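PDB 2B5D: alpha-Amylase from Thermotoga maritima, which belongs to glycoside hydrolase family 57, whose members are built around a (beta/alpha)7-type barrel with a largely helical C-terminal region. Local coordinates for residues 185-190 with 396-402; 220-224 with 236-240; 65-71 with 121-125; 31-35 with 73-78. All coordinates share one frame; numbering follows the deposited sequence.

Interaction 1: residues 185-190 with 396-402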
loop_
_atom_site.group_PDB
_atom_site.type_symbol
_atom_site.label_atom_id
_atom_site.label_comp_id
_atom_site.label_asym_id
_atom_site.label_seq_id
_atom_site.Cartn_x
_atom_site.Cartn_y
_atom_site.Cartn_z
ATOM N N GLU A 185 3.017 -17.811 24.913
ATOM C CA GLU A 185 2.336 -18.818 24.110
ATOM C C GLU A 185 2.490 -20.225 24.647
ATOM O O GLU A 185 2.415 -21.182 23.884
ATOM C CB GLU A 185 2.794 -18.809 22.626
ATOM C CG GLU A 185 2.685 -17.465 21.852
ATOM C CD GLU A 185 1.306 -16.816 22.002
ATOM O OE1 GLU A 185 0.279 -17.558 21.853
ATOM O OE2 GLU A 185 1.262 -15.584 22.268
ATOM N N CYS A 186 2.739 -20.360 25.947
ATOM C CA CYS A 186 3.181 -21.641 26.552
ATOM C C CYS A 186 4.276 -22.364 25.758
ATOM O O CYS A 186 4.351 -23.601 25.764
ATOM C CB CYS A 186 1.940 -22.551 26.839
ATOM S SG CYS A 186 0.988 -21.826 28.239
ATOM N N GLY A 187 5.080 -21.609 25.026
ATOM C CA GLY A 187 6.122 -22.194 24.207
ATOM C C GLY A 187 7.169 -22.860 25.111
ATOM O O GLY A 187 7.872 -22.211 25.868
ATOM N N TYR A 188 7.206 -24.170 25.039
ATOM C CA TYR A 188 8.006 -24.981 25.892
ATOM C C TYR A 188 8.684 -25.961 24.961
ATOM O O TYR A 188 8.060 -26.463 24.030
ATOM C CB TYR A 188 7.180 -25.735 26.950
ATOM C CG TYR A 188 8.121 -26.638 27.804
ATOM C CD1 TYR A 188 8.857 -26.104 28.899
ATOM C CD2 TYR A 188 8.323 -27.976 27.470
ATOM C CE1 TYR A 188 9.727 -26.922 29.668
ATOM C CE2 TYR A 188 9.190 -28.776 28.203
ATOM C CZ TYR A 188 9.903 -28.240 29.283
ATOM O OH TYR A 188 10.732 -29.067 30.000
ATOM N N TYR A 189 9.980 -26.151 25.174
ATOM C CA TYR A 189 10.747 -27.204 24.493
ATOM C C TYR A 189 11.601 -27.947 25.532
ATOM O O TYR A 189 11.896 -27.439 26.613
ATOM C CB TYR A 189 11.635 -26.643 23.359
ATOM C CG TYR A 189 12.727 -25.710 23.823
ATOM C CD1 TYR A 189 12.463 -24.344 24.021
ATOM C CD2 TYR A 189 14.008 -26.192 24.088
ATOM C CE1 TYR A 189 13.485 -23.454 24.448
ATOM C CE2 TYR A 189 15.023 -25.345 24.504
ATOM C CZ TYR A 189 14.761 -23.979 24.673
ATOM O OH TYR A 189 15.761 -23.171 25.103
ATOM N N GLN A 190 11.988 -29.155 25.193
ATOM C CA GLN A 190 12.601 -30.022 26.187
ATOM C C GLN A 190 13.978 -29.551 26.623
ATOM O O GLN A 190 14.857 -29.290 25.800
ATOM C CB GLN A 190 12.683 -31.434 25.625
ATOM C CG GLN A 190 11.566 -32.262 26.057
ATOM C CD GLN A 190 11.826 -33.677 25.716
ATOM O OE1 GLN A 190 11.660 -34.552 26.557
ATOM N NE2 GLN A 190 12.278 -33.932 24.479
ATOM N N THR A 396 8.575 -35.776 32.304
ATOM C CA THR A 396 9.106 -34.715 31.455
ATOM C C THR A 396 8.126 -34.284 30.336
ATOM O O THR A 396 7.810 -35.083 29.472
ATOM C CB THR A 396 10.576 -34.971 30.950
ATOM O OG1 THR A 396 10.558 -35.645 29.703
ATOM C CG2 THR A 396 11.334 -35.816 31.901
ATOM N N PRO A 397 7.671 -33.021 30.371
ATOM C CA PRO A 397 6.744 -32.465 29.361
ATOM C C PRO A 397 7.285 -32.505 27.934
ATOM O O PRO A 397 8.499 -32.383 27.715
ATOM C CB PRO A 397 6.565 -31.022 29.809
ATOM C CG PRO A 397 6.949 -30.998 31.226
ATOM C CD PRO A 397 7.991 -32.035 31.415
ATOM N N ALA A 398 6.388 -32.675 26.964
ATOM C CA ALA A 398 6.775 -32.758 25.577
ATOM C C ALA A 398 6.861 -31.324 25.030
ATOM O O ALA A 398 6.285 -30.419 25.604
ATOM C CB ALA A 398 5.783 -33.596 24.818
ATOM N N ASP A 399 7.643 -31.098 23.977
ATOM C CA ASP A 399 7.662 -29.802 23.279
ATOM C C ASP A 399 6.248 -29.420 22.931
ATOM O O ASP A 399 5.500 -30.240 22.382
ATOM C CB ASP A 399 8.400 -29.952 21.948
ATOM C CG ASP A 399 9.908 -29.901 22.095
ATOM O OD1 ASP A 399 10.417 -30.065 23.226
ATOM O OD2 ASP A 399 10.587 -29.665 21.053
ATOM N N SER A 400 5.890 -28.166 23.191
ATOM C CA SER A 400 4.539 -27.794 22.978
ATOM C C SER A 400 4.314 -26.294 23.112
ATOM O O SER A 400 5.209 -25.564 23.581
ATOM C CB SER A 400 3.700 -28.555 24.009
ATOM O OG SER A 400 3.978 -28.051 25.306
ATOM N N SER A 401 3.138 -25.840 22.637
ATOM C CA SER A 401 2.591 -24.531 22.988
ATOM C C SER A 401 1.048 -24.448 22.891
ATOM O O SER A 401 0.428 -25.282 22.280
ATOM C CB SER A 401 3.219 -23.403 22.172
ATOM O OG SER A 401 2.870 -23.461 20.826
ATOM N N TRP A 402 0.474 -23.429 23.510
ATOM C CA TRP A 402 -0.932 -23.144 23.393
ATOM C C TRP A 402 -1.100 -22.349 22.087
ATOM O O TRP A 402 -1.159 -21.128 22.105
ATOM C CB TRP A 402 -1.381 -22.350 24.623
ATOM C CG TRP A 402 -2.867 -22.293 24.791
ATOM C CD1 TRP A 402 -3.831 -23.010 24.075
ATOM C CD2 TRP A 402 -3.586 -21.495 25.730
ATOM N NE1 TRP A 402 -5.097 -22.694 24.534
ATOM C CE2 TRP A 402 -4.978 -21.762 25.539
ATOM C CE3 TRP A 402 -3.203 -20.578 26.709
ATOM C CZ2 TRP A 402 -5.978 -21.133 26.306
ATOM C CZ3 TRP A 402 -4.196 -19.949 27.457
ATOM C CH2 TRP A 402 -5.572 -20.239 27.255
#

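Interaction 2: residues 220-224 with 236-240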
loop_
_atom_site.group_PDB
_atom_site.type_symbol
_atom_site.label_atom_id
_atom_site.label_comp_id
_atom_site.label_asym_id
_atom_site.label_seq_id
_atom_site.Cartn_x
_atom_site.Cartn_y
_atom_site.Cartn_z
ATOM N N TYR A 220 -2.696 -38.868 36.396
ATOM C CA TYR A 220 -3.840 -38.021 36.586
ATOM C C TYR A 220 -4.141 -37.016 35.462
ATOM O O TYR A 220 -4.731 -36.001 35.750
ATOM C CB TYR A 220 -3.682 -37.253 37.902
ATOM C CG TYR A 220 -3.529 -38.183 39.087
ATOM C CD1 TYR A 220 -2.422 -38.088 39.941
ATOM C CD2 TYR A 220 -4.488 -39.194 39.328
ATOM C CE1 TYR A 220 -2.269 -38.961 41.033
ATOM C CE2 TYR A 220 -4.354 -40.086 40.385
ATOM C CZ TYR A 220 -3.243 -39.962 41.238
ATOM O OH TYR A 220 -3.132 -40.824 42.287
ATOM N N GLY A 221 -3.738 -37.287 34.220
ATOM C CA GLY A 221 -3.790 -36.310 33.120
ATOM C C GLY A 221 -3.475 -34.856 33.450
ATOM O O GLY A 221 -2.502 -34.585 34.168
ATOM N N VAL A 222 -4.299 -33.906 32.979
ATOM C CA VAL A 222 -4.003 -32.496 33.193
ATOM C C VAL A 222 -4.489 -31.979 34.498
ATOM O O VAL A 222 -4.347 -30.793 34.788
ATOM C CB VAL A 222 -4.534 -31.578 32.058
ATOM C CG1 VAL A 222 -3.857 -31.934 30.775
ATOM C CG2 VAL A 222 -6.131 -31.653 31.911
ATOM N N TYR A 223 -5.060 -32.870 35.305
ATOM C CA TYR A 223 -5.731 -32.489 36.572
ATOM C C TYR A 223 -4.890 -32.656 37.835
ATOM O O TYR A 223 -5.390 -32.511 38.952
ATOM C CB TYR A 223 -7.087 -33.258 36.716
ATOM C CG TYR A 223 -7.925 -32.968 35.498
ATOM C CD1 TYR A 223 -8.459 -31.692 35.299
ATOM C CD2 TYR A 223 -8.120 -33.946 34.514
ATOM C CE1 TYR A 223 -9.221 -31.395 34.145
ATOM C CE2 TYR A 223 -8.876 -33.671 33.393
ATOM C CZ TYR A 223 -9.407 -32.399 33.207
ATOM O OH TYR A 223 -10.087 -32.115 32.055
ATOM N N ARG A 224 -3.610 -32.917 37.652
ATOM C CA ARG A 224 -2.627 -32.625 38.696
ATOM C C ARG A 224 -1.324 -32.097 38.039
ATOM O O ARG A 224 -0.920 -32.594 36.978
ATOM C CB ARG A 224 -2.394 -33.902 39.526
ATOM C CG ARG A 224 -3.411 -33.955 40.738
ATOM C CD ARG A 224 -3.194 -35.119 41.619
ATOM N NE ARG A 224 -2.361 -34.893 42.824
ATOM C CZ ARG A 224 -2.792 -34.292 43.929
ATOM N NH1 ARG A 224 -4.018 -33.778 43.990
ATOM N NH2 ARG A 224 -1.982 -34.171 44.965
ATOM N N ALA A 236 -0.771 -28.159 33.636
ATOM C CA ALA A 236 -1.293 -28.215 32.285
ATOM C C ALA A 236 -2.740 -27.691 32.222
ATOM O O ALA A 236 -3.591 -27.967 33.090
ATOM C CB ALA A 236 -1.141 -29.581 31.638
ATOM N N ARG A 237 -2.956 -26.860 31.217
ATOM C CA ARG A 237 -4.292 -26.351 30.795
ATOM C C ARG A 237 -5.385 -27.430 30.790
ATOM O O ARG A 237 -5.227 -28.454 30.118
ATOM C CB ARG A 237 -4.152 -25.859 29.343
ATOM C CG ARG A 237 -4.722 -24.569 29.085
ATOM C CD ARG A 237 -4.541 -24.249 27.644
ATOM N NE ARG A 237 -5.577 -24.849 26.797
ATOM C CZ ARG A 237 -5.283 -25.784 25.923
ATOM N NH1 ARG A 237 -6.197 -26.361 25.155
ATOM N NH2 ARG A 237 -4.014 -26.149 25.860
ATOM N N ASP A 238 -6.503 -27.158 31.452
ATOM C CA ASP A 238 -7.737 -27.989 31.276
ATOM C C ASP A 238 -8.373 -27.607 29.948
ATOM O O ASP A 238 -8.871 -26.498 29.799
ATOM C CB ASP A 238 -8.741 -27.764 32.439
ATOM C CG ASP A 238 -10.122 -28.419 32.185
ATOM O OD1 ASP A 238 -10.277 -29.365 31.358
ATOM O OD2 ASP A 238 -11.052 -27.969 32.851
ATOM N N PRO A 239 -8.348 -28.514 28.983
ATOM C CA PRO A 239 -8.840 -28.184 27.656
ATOM C C PRO A 239 -10.402 -28.072 27.616
ATOM O O PRO A 239 -10.952 -27.563 26.644
ATOM C CB PRO A 239 -8.390 -29.388 26.811
ATOM C CG PRO A 239 -8.283 -30.560 27.860
ATOM C CD PRO A 239 -7.974 -29.939 29.143
ATOM N N GLU A 240 -11.075 -28.587 28.642
ATOM C CA GLU A 240 -12.500 -28.402 28.844
ATOM C C GLU A 240 -12.804 -26.995 29.297
ATOM O O GLU A 240 -13.949 -26.543 29.139
ATOM C CB GLU A 240 -13.057 -29.390 29.872
ATOM C CG GLU A 240 -12.942 -30.799 29.440
ATOM C CD GLU A 240 -13.799 -31.728 30.283
ATOM O OE1 GLU A 240 -13.639 -32.959 30.145
ATOM O OE2 GLU A 240 -14.628 -31.243 31.078
HETATM O O HOH W 1 -1.963 -29.758 35.507
HETATM O O HOH W 2 -12.412 -33.239 32.804
#

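Interaction 3: residues 65-71 with 121-125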
loop_
_atom_site.group_PDB
_atom_site.type_symbol
_atom_site.label_atom_id
_atom_site.label_comp_id
_atom_site.label_asym_id
_atom_site.label_seq_id
_atom_site.Cartn_x
_atom_site.Cartn_y
_atom_site.Cartn_z
ATOM N N LEU A 65 3.558 0.312 33.042
ATOM C CA LEU A 65 2.701 0.799 34.106
ATOM C C LEU A 65 3.443 1.629 35.122
ATOM O O LEU A 65 2.864 2.480 35.803
ATOM C CB LEU A 65 2.027 -0.374 34.809
ATOM C CG LEU A 65 0.950 -1.095 34.010
ATOM C CD1 LEU A 65 0.422 -2.258 34.821
ATOM C CD2 LEU A 65 -0.149 -0.122 33.674
ATOM N N SER A 66 4.730 1.338 35.271
ATOM C CA SER A 66 5.570 2.051 36.216
ATOM C C SER A 66 6.144 3.342 35.626
ATOM O O SER A 66 6.548 4.225 36.386
ATOM C CB SER A 66 6.706 1.148 36.694
ATOM O OG SER A 66 7.652 0.970 35.663
ATOM N N SER A 67 6.197 3.448 34.300
ATOM C CA SER A 67 6.733 4.646 33.636
ATOM C C SER A 67 5.912 5.887 33.940
ATOM O O SER A 67 4.776 6.007 33.467
ATOM C CB SER A 67 6.775 4.472 32.122
ATOM O OG SER A 67 6.769 5.754 31.502
ATOM N N ARG A 68 6.472 6.816 34.707
ATOM C CA ARG A 68 5.646 7.942 35.189
ATOM C C ARG A 68 5.305 9.043 34.167
ATOM O O ARG A 68 4.597 9.987 34.489
ATOM C CB ARG A 68 6.090 8.500 36.556
ATOM C CG ARG A 68 7.491 9.069 36.664
ATOM C CD ARG A 68 7.573 10.070 37.850
ATOM N NE ARG A 68 6.491 9.873 38.839
ATOM C CZ ARG A 68 6.502 8.982 39.839
ATOM N NH1 ARG A 68 7.552 8.173 40.015
ATOM N NH2 ARG A 68 5.454 8.897 40.662
ATOM N N ASP A 69 5.762 8.877 32.931
ATOM C CA ASP A 69 5.257 9.672 31.812
ATOM C C ASP A 69 3.965 9.089 31.217
ATOM O O ASP A 69 3.080 9.846 30.795
ATOM C CB ASP A 69 6.341 9.854 30.754
ATOM C CG ASP A 69 7.671 10.288 31.369
ATOM O OD1 ASP A 69 8.053 11.473 31.197
ATOM O OD2 ASP A 69 8.313 9.450 32.065
ATOM N N LEU A 70 3.853 7.755 31.203
ATOM C CA LEU A 70 2.610 7.081 30.812
ATOM C C LEU A 70 1.499 7.323 31.834
ATOM O O LEU A 70 0.340 7.519 31.470
ATOM C CB LEU A 70 2.833 5.580 30.579
ATOM C CG LEU A 70 3.048 4.967 29.175
ATOM C CD1 LEU A 70 3.141 5.961 27.994
ATOM C CD2 LEU A 70 4.253 3.995 29.153
ATOM N N GLN A 71 1.850 7.342 33.111
ATOM C CA GLN A 71 0.871 7.615 34.154
ATOM C C GLN A 71 0.266 9.025 34.011
ATOM O O GLN A 71 -0.949 9.212 34.183
ATOM C CB GLN A 71 1.506 7.438 35.535
ATOM C CG GLN A 71 2.294 6.146 35.705
ATOM C CD GLN A 71 3.027 6.058 37.037
ATOM O OE1 GLN A 71 3.506 4.986 37.422
ATOM N NE2 GLN A 71 3.116 7.180 37.749
ATOM N N ASP A 121 -1.042 6.736 43.659
ATOM C CA ASP A 121 -0.155 7.733 43.048
ATOM C C ASP A 121 0.146 7.353 41.607
ATOM O O ASP A 121 1.256 7.596 41.093
ATOM C CB ASP A 121 1.153 7.918 43.850
ATOM C CG ASP A 121 1.857 9.253 43.538
ATOM O OD1 ASP A 121 3.115 9.276 43.404
ATOM O OD2 ASP A 121 1.146 10.286 43.410
ATOM N N GLY A 122 -0.853 6.739 40.965
ATOM C CA GLY A 122 -0.746 6.329 39.577
ATOM C C GLY A 122 0.164 5.156 39.252
ATOM O O GLY A 122 0.470 4.928 38.076
ATOM N N ASN A 123 0.632 4.431 40.267
ATOM C CA ASN A 123 1.262 3.135 40.010
ATOM C C ASN A 123 0.419 2.011 40.575
ATOM O O ASN A 123 0.391 1.769 41.783
ATOM C CB ASN A 123 2.737 3.012 40.439
ATOM C CG ASN A 123 3.452 1.805 39.743
ATOM O OD1 ASN A 123 4.667 1.640 39.847
ATOM N ND2 ASN A 123 2.684 0.987 39.015
ATOM N N ILE A 124 -0.266 1.338 39.659
ATOM C CA ILE A 124 -1.289 0.381 40.010
ATOM C C ILE A 124 -0.654 -0.983 40.298
ATOM O O ILE A 124 -1.315 -1.865 40.814
ATOM C CB ILE A 124 -2.401 0.322 38.925
ATOM C CG1 ILE A 124 -1.837 -0.187 37.595
ATOM C CG2 ILE A 124 -3.085 1.698 38.778
ATOM C CD1 ILE A 124 -2.882 -0.465 36.555
ATOM N N LEU A 125 0.632 -1.113 39.968
ATOM C CA LEU A 125 1.466 -2.227 40.385
ATOM C C LEU A 125 1.521 -2.374 41.903
ATOM O O LEU A 125 1.596 -3.505 42.430
ATOM C CB LEU A 125 2.893 -2.091 39.837
ATOM C CG LEU A 125 3.067 -2.365 38.346
ATOM C CD1 LEU A 125 4.525 -2.348 37.966
ATOM C CD2 LEU A 125 2.416 -3.675 37.918
#

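Interaction 4: residues 31-35 with 73-78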
loop_
_atom_site.group_PDB
_atom_site.type_symbol
_atom_site.label_atom_id
_atom_site.label_comp_id
_atom_site.label_asym_id
_atom_site.label_seq_id
_atom_site.Cartn_x
_atom_site.Cartn_y
_atom_site.Cartn_z
ATOM N N PHE A 31 -4.099 2.332 27.627
ATOM C CA PHE A 31 -5.100 3.074 28.381
ATOM C C PHE A 31 -6.450 2.365 28.507
ATOM O O PHE A 31 -7.063 2.374 29.577
ATOM C CB PHE A 31 -5.264 4.480 27.803
ATOM C CG PHE A 31 -3.988 5.272 27.765
ATOM C CD1 PHE A 31 -3.794 6.245 26.780
ATOM C CD2 PHE A 31 -2.973 5.046 28.707
ATOM C CE1 PHE A 31 -2.593 6.996 26.737
ATOM C CE2 PHE A 31 -1.787 5.781 28.680
ATOM C CZ PHE A 31 -1.590 6.758 27.696
ATOM N N GLU A 32 -6.908 1.766 27.420
ATOM C CA GLU A 32 -8.098 0.923 27.455
ATOM C C GLU A 32 -7.909 -0.303 28.364
ATOM O O GLU A 32 -8.786 -0.610 29.173
ATOM C CB GLU A 32 -8.474 0.474 26.040
ATOM C CG GLU A 32 -8.948 1.588 25.083
ATOM C CD GLU A 32 -8.868 1.185 23.588
ATOM O OE1 GLU A 32 -9.467 1.899 22.743
ATOM O OE2 GLU A 32 -8.217 0.160 23.258
ATOM N N ALA A 33 -6.759 -0.992 28.249
ATOM C CA ALA A 33 -6.441 -2.116 29.168
ATOM C C ALA A 33 -6.467 -1.710 30.637
ATOM O O ALA A 33 -7.029 -2.419 31.453
ATOM C CB ALA A 33 -5.149 -2.762 28.812
ATOM N N ILE A 34 -5.919 -0.544 30.967
ATOM C CA ILE A 34 -5.931 -0.052 32.363
ATOM C C ILE A 34 -7.359 0.224 32.817
ATOM O O ILE A 34 -7.765 -0.136 33.927
ATOM C CB ILE A 34 -5.061 1.237 32.552
ATOM C CG1 ILE A 34 -3.615 0.991 32.141
ATOM C CG2 ILE A 34 -5.064 1.676 33.982
ATOM C CD1 ILE A 34 -2.693 2.197 32.337
ATOM N N THR A 35 -8.129 0.852 31.931
ATOM C CA THR A 35 -9.482 1.306 32.253
ATOM C C THR A 35 -10.444 0.141 32.307
ATOM O O THR A 35 -11.201 0.009 33.266
ATOM C CB THR A 35 -9.966 2.397 31.247
ATOM O OG1 THR A 35 -9.111 3.538 31.350
ATOM C CG2 THR A 35 -11.404 2.834 31.527
ATOM N N LYS A 73 0.222 10.856 31.080
ATOM C CA LYS A 73 -0.623 10.725 29.885
ATOM C C LYS A 73 -1.958 10.003 30.140
ATOM O O LYS A 73 -2.980 10.377 29.563
ATOM C CB LYS A 73 0.147 10.066 28.735
ATOM C CG LYS A 73 1.136 10.993 28.066
ATOM C CD LYS A 73 2.405 10.265 27.568
ATOM C CE LYS A 73 3.625 11.229 27.404
ATOM N NZ LYS A 73 3.758 12.285 28.477
ATOM N N TYR A 74 -1.963 8.994 31.009
ATOM C CA TYR A 74 -3.207 8.282 31.312
ATOM C C TYR A 74 -4.180 9.162 32.082
ATOM O O TYR A 74 -5.380 9.126 31.831
ATOM C CB TYR A 74 -2.955 6.966 32.084
ATOM C CG TYR A 74 -4.242 6.257 32.466
ATOM C CD1 TYR A 74 -4.773 6.383 33.747
ATOM C CD2 TYR A 74 -4.943 5.495 31.531
ATOM C CE1 TYR A 74 -5.961 5.748 34.099
ATOM C CE2 TYR A 74 -6.120 4.868 31.864
ATOM C CZ TYR A 74 -6.623 4.992 33.145
ATOM O OH TYR A 74 -7.790 4.370 33.468
ATOM N N GLU A 75 -3.642 9.927 33.031
ATOM C CA GLU A 75 -4.411 10.827 33.885
ATOM C C GLU A 75 -5.129 11.885 33.027
ATOM O O GLU A 75 -6.319 12.169 33.218
ATOM C CB GLU A 75 -3.454 11.496 34.858
ATOM C CG GLU A 75 -3.898 11.414 36.299
ATOM C CD GLU A 75 -2.740 11.560 37.300
ATOM O OE1 GLU A 75 -2.613 12.664 37.881
ATOM O OE2 GLU A 75 -1.967 10.583 37.517
ATOM N N ARG A 76 -4.390 12.425 32.059
ATOM C CA ARG A 76 -4.891 13.393 31.094
ATOM C C ARG A 76 -5.885 12.753 30.105
ATOM O O ARG A 76 -6.885 13.382 29.713
ATOM C CB ARG A 76 -3.693 14.088 30.416
ATOM C CG ARG A 76 -3.763 14.325 28.904
ATOM C CD ARG A 76 -2.637 15.271 28.442
ATOM N NE ARG A 76 -1.429 15.145 29.263
ATOM C CZ ARG A 76 -0.257 14.665 28.832
ATOM N NH1 ARG A 76 -0.120 14.269 27.557
ATOM N NH2 ARG A 76 0.785 14.589 29.670
ATOM N N HIS A 77 -5.646 11.495 29.736
ATOM C CA HIS A 77 -6.615 10.744 28.936
ATOM C C HIS A 77 -7.911 10.496 29.721
ATOM O O HIS A 77 -9.015 10.599 29.193
ATOM C CB HIS A 77 -6.002 9.428 28.474
ATOM C CG HIS A 77 -7.009 8.406 28.051
ATOM N ND1 HIS A 77 -7.394 8.242 26.738
ATOM C CD2 HIS A 77 -7.699 7.483 28.766
ATOM C CE1 HIS A 77 -8.285 7.267 26.662
ATOM N NE2 HIS A 77 -8.488 6.790 27.878
ATOM N N MET A 78 -7.778 10.183 30.996
ATOM C CA MET A 78 -8.958 9.910 31.802
ATOM C C MET A 78 -9.852 11.140 32.019
ATOM O O MET A 78 -11.087 11.020 32.074
ATOM C CB MET A 78 -8.571 9.224 33.115
ATOM C CG MET A 78 -8.289 7.734 32.930
ATOM S SD MET A 78 -9.594 6.831 31.997
ATOM C CE MET A 78 -10.882 6.691 33.246
#

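Interaction 1: residues 185-190 with 396-402
With CG of D399 turned beside its own backbone N (chi1 -81°), the carboxylate reaches back to the chain of Y189 and Q190, while CG of Y188, opposite its backbone N, swings the phenol ring across P397 at a slant. D399 OD1 takes the Q190 N-H at 2.7 Å, on its syn side and 25° out of the carboxylate plane. D399 OD1 also lies 3.1 Å from Y189 CA. The Y188 ring turns an edge to the carbonyls of P397 and A398, its CE2 3.8 Å from P397 CB; beyond the contact, Y188 OH bonds to D193.

The two loops, one following strand 180-182 and the other following helix 382-388, run antiparallel and form a single beta bridge, Y188 with S400 as a hydrogen-bonded pair. Y188 N meets S400 O at 2.8 Å, and S400 N returns to Y188 O at 2.9 Å. W402 N adds a more bent bond to E185 O, 3.0 Å long with an N-H...O angle of 140°. Here the apolar part is small, C186 CB resting 4.0 Å from W402 CB. Past that point the W402 indole makes a cation-pi contact with R237, and D399 packs on V250 of the second subunit.

Interaction 2: residues 220-224 with 236-240
V222 and Y223 meet the run that leaves strand 233-236, where D238 folds into an Asx turn: its OD1 accepts the backbone N-H of E240 at 2.9 Å. The run continues that strand of the family 57 barrel, and backbone bonds of Y223 to V343 and of D238 to V345 tie the contact to strand 343-349.

Apolar contact belongs to V222, which spreads its two methyls over two partners. V222 CG1 rests on A236 CB at 3.7 Å. V222 CG2, set between the backbone N and the carbonyl carbon (chi1 of the residue -63°), meets P239 CD of the proline ring at 3.7 Å. That same CG2 also lies over the centre of one face of the Y223 ring.

Among the direct hydrogen bonds, Y223 OH donates to D238 OD1 at 2.8 Å. The phenol and the E240 N-H come from opposite faces of the carboxylate plane, gripping one oxygen twice. The other oxygen, OD2, is held by S241 and by Q330 of helix 309-338, which fixes the rotation of the group.

Water completes the contact. One molecule joins the two backbones, accepting from A236 N and donating to V222 O. A second donates to Y223 OH at 2.7 Å and, weakly, to E240 OE1 at 2.9 Å.

Interaction 3: residues 65-71 with 121-125
L65 packs on I124 and L125 where two helix ends come together. Segment 65-71 spans the break between helix 59-66 and helix 68-91. The facing loop, 121-125, follows helix 97-119, which closes in a Schellman motif with D121, at positive phi, as its C-prime residue. From L65 outward, CB comes within 4.2 Å of L125 CG. The first torsion, with CG beside the backbone N (chi1 -71°), turns the leucine toward the 121-125 loop, where its methyls meet different partners. L65 CD1 touches L125 CD2 at 3.9 Å and also lies near I124 CG1. L65 CD2 continues to I124 CD1 at 4.0 Å, the leucine and isoleucine side chains meeting at a slant. On the side of helix 27-47, L65 also meets I34, and I124 rests on Y38 and L42, so the leucine tip is wedged into buried hydrocarbon.

Nearer the chain reversal, the extended side chain of Q71 packs against the G122 carbonyl, with Q71 CG 3.2 Å from G122 O. N123 lies near L65 and S66. S66 points its hydroxyl elsewhere, to M62 O one turn back in its own helix.

At the exposed margin, R68 bends at chi3 (20°) and brings its guanidinium edge round to D121. This is a long salt bridge, with R68 NH2 3.6 Å from D121 OD1 and the two planes 41° apart.

Interaction 4: residues 31-35 with 73-78
F31 and Y74 lie beside one another, pointing opposite ways, where helices 27-47 and 68-91 pack, the short segments crossing at -73° with their axes approaching to 11.1 Å. With H77 they form an aromatic cluster. F31 CD2 touches Y74 CD2 at 3.5 Å, the ring planes inclined at 53°, and Y74 CA sits over one face of the F31 ring. H77 offers a face to F31 CB, a CH-pi contact with the carbon 4.0 Å from the imidazole centroid.

The Y74 ring is held between two neighbours: I34 CG2 covers one face, also a CH-pi contact, and M78 CG from its own helix covers the opposite one. CG of Y74 stands opposite its backbone N (chi1 177°), and this carries the phenol across to helix 27-47, where it ends on a threonine. T35 OG1 lies at the edge of the Y74 ring, in its plane, and shares a 2.6 Å hydrogen bond with Y74 OH; the M78 SD atom lies 3.4 Å from T35 OG1.

Further out, F117 of helix 97-119 meets the Y74 ring and I113 packs on its side chain, while R28 touches H77. I34 also touches I39. One residue on from Y74, E75 OE1 forms a salt bridge with R118 NH2 of helix 97-119.

How the interactions relate
Interactions 1 and 2 sit together on one side of the chain's centre, interactions 3 and 4 on the other. The first two touch through W402 and R237, interaction 2 being nested within the chain loop that interaction 1 closes; both join loops, rely on backbone, carboxylate or water hydrogen bonding, and reach the second subunit. Interactions 3 and 4, with centres about 10 Å apart, share helix 68-91 and meet where I34 packs on L65 and I124; along the sequence their segments alternate. Interactions 2 and 4 are buried, and 4 is mainly aromatic and apolar. Interactions 1 and 3 are only partly buried, with exposed polar margins at Q190 and T396 and at R68 and D121.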